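Local atomic coordinates of metallophosphoesterase TT1561-like domain-containing protein (Aquifex aeolicus, PDB entry 2YVT), a protein that is of unknown function but is probably a calcineurin-like metallophosphoesterase, hydrolysing phosphoester bonds with the help of bound metal ions. Residues T182-E187 with E226-T231; L176-Y181 with K209-E214. All blocks are in the same frame, centred on the assembly; numbering follows the deposited sequence.

Contact 1: residues T182-E187 with E226-T231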
loop_
_atom_site.group_PDB
_atom_site.type_symbol
_atom_site.label_atom_id
_atom_site.label_comp_id
_atom_site.label_asym_id
_atom_site.label_seq_id
_atom_site.Cartn_x
_atom_site.Cartn_y
_atom_site.Cartn_z
ATOM N N THR A 182 -5.053 -1.418 3.604
ATOM C CA THR A 182 -5.816 -2.059 4.668
ATOM C C THR A 182 -5.924 -3.567 4.446
ATOM O O THR A 182 -6.342 -4.003 3.370
ATOM C CB THR A 182 -7.215 -1.446 4.764
ATOM O OG1 THR A 182 -7.095 -0.040 4.944
ATOM C CG2 THR A 182 -7.989 -2.029 5.938
ATOM N N PRO A 183 -5.540 -4.366 5.462
ATOM C CA PRO A 183 -5.695 -5.810 5.344
ATOM C C PRO A 183 -7.101 -6.284 5.718
ATOM O O PRO A 183 -7.834 -5.569 6.411
ATOM C CB PRO A 183 -4.685 -6.350 6.366
ATOM C CG PRO A 183 -4.670 -5.313 7.453
ATOM C CD PRO A 183 -4.922 -3.979 6.750
ATOM N N PRO A 184 -7.467 -7.490 5.270
ATOM C CA PRO A 184 -8.710 -8.089 5.738
ATOM C C PRO A 184 -8.543 -8.637 7.145
ATOM O O PRO A 184 -7.414 -8.809 7.615
ATOM C CB PRO A 184 -8.903 -9.262 4.780
ATOM C CG PRO A 184 -7.499 -9.684 4.443
ATOM C CD PRO A 184 -6.735 -8.385 4.352
ATOM N N ILE A 185 -9.666 -8.931 7.797
ATOM C CA ILE A 185 -9.658 -9.692 9.045
ATOM C C ILE A 185 -9.107 -11.095 8.776
ATOM O O ILE A 185 -9.612 -11.816 7.914
ATOM C CB ILE A 185 -11.086 -9.808 9.650
ATOM C CG1 ILE A 185 -11.775 -8.435 9.752
ATOM C CG2 ILE A 185 -11.043 -10.540 10.996
ATOM C CD1 ILE A 185 -11.083 -7.419 10.647
ATOM N N GLY A 186 -8.061 -11.466 9.507
ATOM C CA GLY A 186 -7.441 -12.772 9.352
ATOM C C GLY A 186 -6.719 -13.190 10.614
ATOM O O GLY A 186 -6.562 -12.399 11.547
ATOM N N GLU A 187 -6.269 -14.437 10.644
ATOM C CA GLU A 187 -5.562 -14.948 11.818
ATOM C C GLU A 187 -4.249 -14.202 12.056
ATOM O O GLU A 187 -3.872 -13.929 13.205
ATOM C CB GLU A 187 -5.307 -16.446 11.660
ATOM C CG GLU A 187 -4.701 -17.106 12.893
ATOM C CD GLU A 187 -4.585 -18.612 12.773
ATOM O OE1 GLU A 187 -5.016 -19.179 11.746
ATOM O OE2 GLU A 187 -4.060 -19.236 13.726
ATOM N N GLU A 226 -2.026 -16.089 4.445
ATOM C CA GLU A 226 -3.122 -17.018 4.693
ATOM C C GLU A 226 -4.182 -16.866 3.620
ATOM O O GLU A 226 -4.211 -15.859 2.898
ATOM C CB GLU A 226 -3.748 -16.766 6.072
ATOM C CG GLU A 226 -4.448 -15.416 6.222
ATOM C CD GLU A 226 -4.808 -15.126 7.661
ATOM O OE1 GLU A 226 -5.796 -15.720 8.155
ATOM O OE2 GLU A 226 -4.097 -14.322 8.301
ATOM N N LEU A 227 -5.050 -17.869 3.521
ATOM C CA LEU A 227 -6.191 -17.802 2.614
ATOM C C LEU A 227 -7.335 -17.001 3.223
ATOM O O LEU A 227 -7.722 -17.223 4.374
ATOM C CB LEU A 227 -6.663 -19.213 2.241
ATOM C CG LEU A 227 -6.361 -19.761 0.841
ATOM C CD1 LEU A 227 -4.908 -19.582 0.418
ATOM C CD2 LEU A 227 -6.777 -21.230 0.755
ATOM N N VAL A 228 -7.849 -16.039 2.461
ATOM C CA VAL A 228 -9.099 -15.378 2.814
ATOM C C VAL A 228 -10.014 -15.652 1.630
ATOM O O VAL A 228 -9.755 -15.203 0.512
ATOM C CB VAL A 228 -8.911 -13.856 3.074
ATOM C CG1 VAL A 228 -10.261 -13.159 3.310
ATOM C CG2 VAL A 228 -7.959 -13.630 4.253
ATOM N N GLY A 229 -11.062 -16.437 1.870
ATOM C CA GLY A 229 -11.846 -16.991 0.767
ATOM C C GLY A 229 -10.918 -17.879 -0.041
ATOM O O GLY A 229 -10.309 -18.799 0.506
ATOM N N ASN A 230 -10.777 -17.569 -1.328
ATOM C CA ASN A 230 -9.879 -18.301 -2.229
ATOM C C ASN A 230 -8.570 -17.546 -2.511
ATOM O O ASN A 230 -7.720 -18.009 -3.275
ATOM C CB ASN A 230 -10.596 -18.600 -3.551
ATOM C CG ASN A 230 -12.026 -19.083 -3.346
ATOM O OD1 ASN A 230 -12.268 -20.081 -2.666
ATOM N ND2 ASN A 230 -12.981 -18.365 -3.928
ATOM N N THR A 231 -8.421 -16.384 -1.884
ATOM C CA THR A 231 -7.308 -15.477 -2.149
ATOM C C THR A 231 -6.155 -15.684 -1.176
ATOM O O THR A 231 -6.372 -15.742 0.033
ATOM C CB THR A 231 -7.797 -14.026 -2.017
ATOM O OG1 THR A 231 -8.868 -13.800 -2.938
ATOM C CG2 THR A 231 -6.672 -13.003 -2.264
HETATM O O HOH W 1 -5.328 -18.687 8.994
#

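Contact 2: residues L176-Y181 with K209-E214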
loop_
_atom_site.group_PDB
_atom_site.type_symbol
_atom_site.label_atom_id
_atom_site.label_comp_id
_atom_site.label_asym_id
_atom_site.label_seq_id
_atom_site.Cartn_x
_atom_site.Cartn_y
_atom_site.Cartn_z
ATOM N N LEU A 176 -5.555 -11.824 -11.259
ATOM C CA LEU A 176 -5.746 -10.578 -10.537
ATOM C C LEU A 176 -4.879 -10.515 -9.287
ATOM O O LEU A 176 -4.923 -11.418 -8.446
ATOM C CB LEU A 176 -7.224 -10.424 -10.169
ATOM C CG LEU A 176 -7.695 -9.125 -9.535
ATOM C CD1 LEU A 176 -7.368 -7.983 -10.474
ATOM C CD2 LEU A 176 -9.191 -9.200 -9.253
ATOM N N VAL A 177 -4.100 -9.441 -9.175
ATOM C CA VAL A 177 -3.336 -9.149 -7.965
ATOM C C VAL A 177 -3.857 -7.830 -7.414
ATOM O O VAL A 177 -3.862 -6.821 -8.123
ATOM C CB VAL A 177 -1.820 -9.042 -8.242
ATOM C CG1 VAL A 177 -1.053 -8.612 -6.981
ATOM C CG2 VAL A 177 -1.271 -10.373 -8.778
ATOM N N THR A 178 -4.317 -7.844 -6.165
ATOM C CA THR A 178 -4.831 -6.621 -5.530
ATOM C C THR A 178 -3.870 -6.180 -4.440
ATOM O O THR A 178 -3.284 -7.009 -3.742
ATOM C CB THR A 178 -6.242 -6.810 -4.934
ATOM O OG1 THR A 178 -6.221 -7.889 -3.995
ATOM C CG2 THR A 178 -7.268 -7.123 -6.039
ATOM N N ILE A 179 -3.682 -4.874 -4.325
ATOM C CA ILE A 179 -2.784 -4.305 -3.333
ATOM C C ILE A 179 -3.559 -3.260 -2.557
ATOM O O ILE A 179 -4.064 -2.303 -3.147
ATOM C CB ILE A 179 -1.537 -3.656 -3.981
ATOM C CG1 ILE A 179 -0.859 -4.630 -4.957
ATOM C CG2 ILE A 179 -0.547 -3.197 -2.898
ATOM C CD1 ILE A 179 0.232 -4.010 -5.803
ATOM N N PHE A 180 -3.664 -3.461 -1.243
ATOM C CA PHE A 180 -4.413 -2.560 -0.368
ATOM C C PHE A 180 -3.533 -2.147 0.789
ATOM O O PHE A 180 -2.751 -2.952 1.288
ATOM C CB PHE A 180 -5.652 -3.254 0.227
ATOM C CG PHE A 180 -6.585 -3.834 -0.796
ATOM C CD1 PHE A 180 -7.240 -3.018 -1.713
ATOM C CD2 PHE A 180 -6.814 -5.205 -0.828
ATOM C CE1 PHE A 180 -8.107 -3.569 -2.665
ATOM C CE2 PHE A 180 -7.679 -5.764 -1.763
ATOM C CZ PHE A 180 -8.329 -4.945 -2.681
ATOM N N TYR A 181 -3.667 -0.900 1.238
ATOM C CA TYR A 181 -3.068 -0.532 2.511
ATOM C C TYR A 181 -3.725 -1.336 3.643
ATOM O O TYR A 181 -3.053 -1.869 4.521
ATOM C CB TYR A 181 -3.197 0.974 2.759
ATOM C CG TYR A 181 -2.792 1.379 4.151
ATOM C CD1 TYR A 181 -1.453 1.355 4.543
ATOM C CD2 TYR A 181 -3.751 1.785 5.086
ATOM C CE1 TYR A 181 -1.073 1.735 5.833
ATOM C CE2 TYR A 181 -3.385 2.176 6.373
ATOM C CZ TYR A 181 -2.048 2.143 6.742
ATOM O OH TYR A 181 -1.686 2.513 8.010
ATOM N N LYS A 209 -14.026 -11.144 -1.411
ATOM C CA LYS A 209 -15.147 -12.004 -1.791
ATOM C C LYS A 209 -15.718 -11.568 -3.143
ATOM O O LYS A 209 -15.966 -12.398 -4.024
ATOM C CB LYS A 209 -16.221 -11.985 -0.690
ATOM C CG LYS A 209 -17.625 -12.463 -1.098
ATOM C CD LYS A 209 -17.708 -13.972 -1.231
ATOM C CE LYS A 209 -19.140 -14.416 -1.545
ATOM N NZ LYS A 209 -19.237 -15.888 -1.643
ATOM N N SER A 210 -15.892 -10.260 -3.306
ATOM C CA SER A 210 -16.465 -9.700 -4.524
ATOM C C SER A 210 -15.582 -9.890 -5.758
ATOM O O SER A 210 -16.072 -10.307 -6.814
ATOM C CB SER A 210 -16.796 -8.218 -4.326
ATOM O OG SER A 210 -17.340 -7.672 -5.509
ATOM N N LEU A 211 -14.291 -9.591 -5.616
ATOM C CA LEU A 211 -13.351 -9.590 -6.739
ATOM C C LEU A 211 -12.667 -10.932 -6.979
ATOM O O LEU A 211 -12.192 -11.200 -8.090
ATOM C CB LEU A 211 -12.278 -8.511 -6.533
ATOM C CG LEU A 211 -12.741 -7.052 -6.497
ATOM C CD1 LEU A 211 -11.523 -6.136 -6.533
ATOM C CD2 LEU A 211 -13.696 -6.730 -7.635
ATOM N N ASN A 212 -12.588 -11.748 -5.929
ATOM C CA ASN A 212 -11.923 -13.055 -5.970
ATOM C C ASN A 212 -10.522 -13.013 -6.597
ATOM O O ASN A 212 -10.233 -13.746 -7.552
ATOM C CB ASN A 212 -12.810 -14.093 -6.670
ATOM C CG ASN A 212 -12.321 -15.508 -6.459
ATOM O OD1 ASN A 212 -11.956 -15.892 -5.344
ATOM N ND2 ASN A 212 -12.315 -16.299 -7.528
ATOM N N PRO A 213 -9.641 -12.144 -6.067
ATOM C CA PRO A 213 -8.315 -12.041 -6.663
ATOM C C PRO A 213 -7.465 -13.261 -6.331
ATOM O O PRO A 213 -7.727 -13.957 -5.348
ATOM C CB PRO A 213 -7.720 -10.797 -5.994
ATOM C CG PRO A 213 -8.444 -10.667 -4.701
ATOM C CD PRO A 213 -9.808 -11.252 -4.902
ATOM N N GLU A 214 -6.454 -13.523 -7.150
ATOM C CA GLU A 214 -5.540 -14.635 -6.866
ATOM C C GLU A 214 -4.693 -14.346 -5.630
ATOM O O GLU A 214 -4.492 -15.214 -4.782
ATOM C CB GLU A 214 -4.621 -14.873 -8.053
ATOM C CG GLU A 214 -3.839 -16.170 -7.962
ATOM C CD GLU A 214 -2.973 -16.401 -9.175
ATOM O OE1 GLU A 214 -3.422 -16.088 -10.293
ATOM O OE2 GLU A 214 -1.840 -16.887 -9.014
#

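Contact 1: residues T182-E187 with E226-T231
E226 points its carboxylate at the backbone of G186 and E187, with OE1 3.6 Å from the CA of G186. The one direct hydrogen bond between the two segments forms here: the backbone N of E187 donates to OE1 of E226 across 2.8 Å, with an N-H...O angle of 149°, and meets the lone pair on the side of the other oxygen. That second oxygen, OE2, bonds instead to the backbone N of F188 and of V189, so one carboxylate collects three successive amides of the loop. CG of E226 stands between its own backbone N and carbonyl carbon (chi1 66°), and from there the chain runs extended toward the loop. E187 turns its own acid group to the same water as E226: the water donates to OE1 of E187 at 2.8 Å and, more loosely, to OE1 of E226 at 3.1 Å. The two like charges stay 5.0 Å apart, OE1 of E187 to OE1 of E226, and the shared water probably eases their repulsion. In the fold, the contact ties the loop that follows strand 175-180 to a beta hairpin, whose strands 224-228 and 231-235 are joined through a type II' turn from V228 to T231 with G229 at its positive-phi position. Replacing E226 with an alanine would probably leave the amides of E187, F188 and V189 without their shared acceptor and set this part of the loop free to shift. Nearer the hairpin turn the contact becomes apolar. CG of P184 meets CG2 of V228 at 4.0 Å, the two side chains crossing obliquely, and N205 of helix 202-211 touches both.

Contact 2: residues L176-Y181 with K209-E214
L176 and P213 slant across each other, the leucine branch lying against the CA-CB side of the proline: its CG and CD2 both stand 3.9 Å from CB of P213. T178, two residues on along the strand, crosses the ring at about a right angle and meets it with both branches. Its CG2 lies 3.7 Å from CB of P213, while OG1, set between the backbone N and the carbonyl carbon (chi1 57°), comes to 3.6 Å from CG of P213. The hydroxyl also has a weak hydrogen bond to the backbone O of V215. CD2 of L176 reaches on to the end of the helix, 4.2 Å from CB of L211. Beside the proline, the backbone N of E214 donates to O of L176 over 2.9 Å; the donor lies in the carbonyl plane, although the bond is bent, with an N-H...O angle of 133°. CB of E214 rests against the same oxygen at 3.5 Å, and the carboxylate turns to a salt bridge with R175. N212, with positive phi, is where the chain leaves the helix. The contact thus closes a beta-alpha-beta unit: strand 175-180 lies between strands 134-144 and 215-218, parallel to both, while helix 202-211 packs over F180 through V204 and I207 and ends at L211, after which N212 and P213 lead into strand 215-218.

Overall arrangement
Contact 2 is the more buried of the two, with P213 and T178 inside the protein, whereas contact 1 lies at the surface. Both start from the same run of chain, strand 175-180 and the loop after it, and both reach the same sheet. Contact 2 is chiefly apolar, with one bond between backbone groups; in contact 1 a charged side chain grips loop amides, and water takes part. The two meet directly where the hairpin turn of contact 1 touches the helix exit of contact 2: OG1 of T231 is probably hydrogen-bonded to O of P213, and ND2 of N230 to OD1 of N212.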